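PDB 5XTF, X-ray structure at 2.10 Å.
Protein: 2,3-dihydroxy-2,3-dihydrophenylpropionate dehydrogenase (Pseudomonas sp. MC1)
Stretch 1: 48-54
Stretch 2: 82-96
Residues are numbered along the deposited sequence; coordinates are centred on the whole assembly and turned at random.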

# COMPACT_ATOMS: atom_id res chain seq x y z
N TYR B 48 31.46 -8.73 10.92
CA TYR B 48 31.76 -8.14 9.62
C TYR B 48 33.03 -7.31 9.67
O TYR B 48 33.37 -6.72 10.70
CB TYR B 48 30.62 -7.22 9.15
CG TYR B 48 29.38 -7.89 8.59
CD1 TYR B 48 28.52 -8.60 9.40
CD2 TYR B 48 29.06 -7.78 7.24
CE1 TYR B 48 27.37 -9.21 8.90
CE2 TYR B 48 27.90 -8.38 6.72
CZ TYR B 48 27.06 -9.09 7.56
OH TYR B 48 25.92 -9.69 7.06
N CYS B 49 33.70 -7.22 8.54
CA CYS B 49 34.60 -6.10 8.30
C CYS B 49 33.74 -4.92 7.87
O CYS B 49 32.85 -5.08 7.02
CB CYS B 49 35.63 -6.44 7.23
SG CYS B 49 36.60 -7.93 7.57
N VAL B 50 33.98 -3.76 8.46
CA VAL B 50 33.09 -2.61 8.31
C VAL B 50 33.89 -1.43 7.77
O VAL B 50 34.95 -1.09 8.31
CB VAL B 50 32.42 -2.24 9.65
CG1 VAL B 50 31.59 -0.96 9.49
CG2 VAL B 50 31.57 -3.40 10.15
N SER B 51 33.38 -0.82 6.72
CA SER B 51 33.82 0.51 6.35
C SER B 51 32.67 1.49 6.54
O SER B 51 31.49 1.12 6.54
CB SER B 51 34.33 0.57 4.91
OG SER B 51 33.26 0.69 4.02
N ALA B 52 33.03 2.76 6.69
CA ALA B 52 32.08 3.73 7.22
C ALA B 52 32.39 5.10 6.65
O ALA B 52 33.55 5.52 6.64
CB ALA B 52 32.13 3.76 8.75
N LEU B 53 31.36 5.77 6.18
CA LEU B 53 31.45 7.14 5.70
C LEU B 53 30.85 8.06 6.75
O LEU B 53 29.71 7.85 7.19
CB LEU B 53 30.72 7.32 4.38
CG LEU B 53 30.73 8.75 3.86
CD1 LEU B 53 32.15 9.26 3.76
CD2 LEU B 53 30.02 8.86 2.50
N VAL B 54 31.61 9.07 7.14
CA VAL B 54 31.29 9.90 8.29
C VAL B 54 31.44 11.36 7.88
O VAL B 54 32.20 11.68 6.96
CB VAL B 54 32.21 9.52 9.45
CG1 VAL B 54 33.56 10.24 9.41
CG2 VAL B 54 31.52 9.74 10.69
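Stretch 2 82-96: ATNEKLIKQTIDRFG

A single hydrogen bond, between two hydroxyls, crosses a largely apolar strand-helix contact in this dehydrogenase: S51 OG donates to T91 OG1 across 2.7 Å, and T91 OG1 in turn donates to the backbone carbonyl L87 O of its own helix, also at 2.7 Å. The chain of donors has a fixed sense, from strand side chain to helix side chain to helix backbone. A buried threonine on a helix commonly satisfies its hydroxyl by returning it to the carbonyl four residues earlier; here the same oxygen remains available as an acceptor, and the strand makes use of it.

The surrounding arrangement illustrates how a helix packs against a strand when the two run in nearly opposite directions. Residues 49-54 are extended, while 82-95 continue a helix that begins earlier in the chain. The N-to-C directions make an angle of 159°, and the axes approach to 8.8 Å. Because the alignment is close to antiparallel, the register descends along one sequence as it climbs along the other: the CA atoms of C49 and F95 lie 7.3 Å apart, those of S51 and T91 6.1 Å, and those of L53 and L87 6.6 Å. The two periodicities mesh. Alternation in the strand turns C49, S51 and L53 toward the helix and V50 and A52 away, whereas the helix answers at intervals of four with T83, L87, T91 and F95, all directed toward the strand.

Along the strand, apolar packing flanks the polar link on either side. At the start of the strand, C49 sits over one face of the F95 ring: C49 CB is 3.5 Å from the ring centroid, only 14° off the normal, a CH-pi contact. The sulfur C49 SG stands obliquely, 4.4 Å from that centroid. The ring also reaches the strand backbone, with F95 CE2 3.7 Å from V50 O.

Toward the other end, L87 and L53 pack together, L87 CD1 lying 3.8 Å from L53 CB. This same methyl also touches the strand backbone, with L87 CD1 3.6 Å from A52 C, so a residue whose side chain points away still contributes through its main chain. One helical turn earlier, T83 CG2 meets L53 CD1 at 3.7 Å.

The helix ends just beyond the aromatic contact. G96 leaves helical geometry with a positive phi of 96°, where a CB would be jammed against the preceding carbonyl oxygen; these backbone angles call for glycine.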

# COMPACT_ATOMS: atom_id res chain seq x y z
N ALA B 82 32.48 11.46 -5.88
CA ALA B 82 33.85 10.98 -5.69
C ALA B 82 34.07 10.46 -4.27
O ALA B 82 34.82 9.50 -4.08
CB ALA B 82 34.85 12.09 -6.01
N THR B 83 33.42 11.08 -3.28
CA THR B 83 33.53 10.56 -1.91
C THR B 83 32.96 9.15 -1.80
O THR B 83 33.54 8.28 -1.13
CB THR B 83 32.83 11.51 -0.94
OG1 THR B 83 33.51 12.77 -0.90
CG2 THR B 83 32.77 10.90 0.46
N ASN B 84 31.81 8.90 -2.45
CA ASN B 84 31.23 7.56 -2.46
C ASN B 84 32.16 6.57 -3.16
O ASN B 84 32.32 5.43 -2.69
CB ASN B 84 29.86 7.56 -3.17
CG ASN B 84 28.81 8.33 -2.42
OD1 ASN B 84 28.33 9.38 -2.87
ND2 ASN B 84 28.42 7.82 -1.27
N GLU B 85 32.75 6.97 -4.29
CA GLU B 85 33.74 6.12 -4.94
C GLU B 85 34.92 5.85 -4.01
O GLU B 85 35.40 4.71 -3.91
CB GLU B 85 34.19 6.78 -6.24
CG GLU B 85 33.09 6.81 -7.29
CD GLU B 85 33.45 7.65 -8.51
OE1 GLU B 85 34.17 8.67 -8.35
OE2 GLU B 85 33.02 7.28 -9.62
N LYS B 86 35.38 6.88 -3.31
CA LYS B 86 36.49 6.72 -2.37
C LYS B 86 36.15 5.71 -1.29
O LYS B 86 36.94 4.80 -1.00
CB LYS B 86 36.82 8.08 -1.77
CG LYS B 86 38.09 8.16 -0.93
CD LYS B 86 38.30 9.63 -0.56
CE LYS B 86 39.03 9.83 0.75
NZ LYS B 86 39.97 8.73 0.98
N LEU B 87 34.95 5.83 -0.69
CA LEU B 87 34.49 4.87 0.31
C LEU B 87 34.59 3.44 -0.21
O LEU B 87 35.17 2.56 0.43
CB LEU B 87 33.05 5.18 0.72
CG LEU B 87 32.40 4.27 1.77
CD1 LEU B 87 32.95 4.56 3.12
CD2 LEU B 87 30.86 4.45 1.77
N ILE B 88 34.04 3.20 -1.40
CA ILE B 88 34.12 1.87 -1.98
C ILE B 88 35.57 1.48 -2.23
O ILE B 88 36.02 0.40 -1.83
CB ILE B 88 33.28 1.78 -3.27
CG1 ILE B 88 31.83 2.20 -2.98
CG2 ILE B 88 33.36 0.37 -3.85
CD1 ILE B 88 31.20 1.53 -1.76
N LYS B 89 36.33 2.35 -2.90
CA LYS B 89 37.70 1.99 -3.28
C LYS B 89 38.53 1.60 -2.06
O LYS B 89 39.23 0.58 -2.06
CB LYS B 89 38.34 3.15 -4.05
CG LYS B 89 39.67 2.76 -4.69
CD LYS B 89 40.36 3.94 -5.36
CE LYS B 89 41.45 3.46 -6.32
NZ LYS B 89 42.39 2.47 -5.69
N GLN B 90 38.43 2.38 -0.98
CA GLN B 90 39.16 2.03 0.24
C GLN B 90 38.66 0.72 0.82
O GLN B 90 39.45 -0.04 1.41
CB GLN B 90 39.01 3.13 1.28
CG GLN B 90 39.85 4.37 1.02
CD GLN B 90 40.00 5.22 2.27
OE1 GLN B 90 39.81 4.76 3.39
NE2 GLN B 90 40.42 6.45 2.08
N THR B 91 37.36 0.45 0.70
CA THR B 91 36.83 -0.79 1.23
C THR B 91 37.48 -1.99 0.55
O THR B 91 37.93 -2.94 1.21
CB THR B 91 35.30 -0.84 1.08
OG1 THR B 91 34.69 0.24 1.80
CG2 THR B 91 34.77 -2.15 1.62
N ILE B 92 37.56 -1.95 -0.78
CA ILE B 92 38.11 -3.05 -1.56
C ILE B 92 39.60 -3.22 -1.26
O ILE B 92 40.08 -4.33 -1.03
CB ILE B 92 37.87 -2.81 -3.06
CG1 ILE B 92 36.37 -2.59 -3.30
CG2 ILE B 92 38.40 -3.96 -3.88
CD1 ILE B 92 35.47 -3.69 -2.70
N ASP B 93 40.34 -2.11 -1.25
CA ASP B 93 41.78 -2.16 -0.99
C ASP B 93 42.07 -2.67 0.41
O ASP B 93 43.00 -3.45 0.61
CB ASP B 93 42.39 -0.78 -1.20
CG ASP B 93 42.35 -0.35 -2.65
OD1 ASP B 93 42.22 -1.23 -3.53
OD2 ASP B 93 42.47 0.87 -2.91
N ARG B 94 41.27 -2.25 1.38
CA ARG B 94 41.48 -2.71 2.74
C ARG B 94 40.93 -4.12 2.95
O ARG B 94 41.54 -4.92 3.67
CB ARG B 94 40.84 -1.73 3.72
CG ARG B 94 40.88 -2.20 5.14
CD ARG B 94 42.25 -2.01 5.71
NE ARG B 94 42.34 -2.54 7.06
CZ ARG B 94 41.95 -1.86 8.14
NH1 ARG B 94 41.45 -0.64 8.01
NH2 ARG B 94 42.07 -2.42 9.34
N PHE B 95 39.79 -4.46 2.35
CA PHE B 95 39.14 -5.73 2.65
C PHE B 95 38.97 -6.66 1.45
O PHE B 95 38.57 -7.81 1.65
CB PHE B 95 37.77 -5.49 3.30
CG PHE B 95 37.84 -4.77 4.62
CD1 PHE B 95 38.56 -5.30 5.68
CD2 PHE B 95 37.17 -3.56 4.80
CE1 PHE B 95 38.63 -4.63 6.91
CE2 PHE B 95 37.22 -2.89 6.01
CZ PHE B 95 37.95 -3.42 7.07
N GLY B 96 39.23 -6.21 0.23
CA GLY B 96 39.23 -7.13 -0.90
C GLY B 96 37.97 -7.22 -1.71
O GLY B 96 38.02 -7.31 -2.94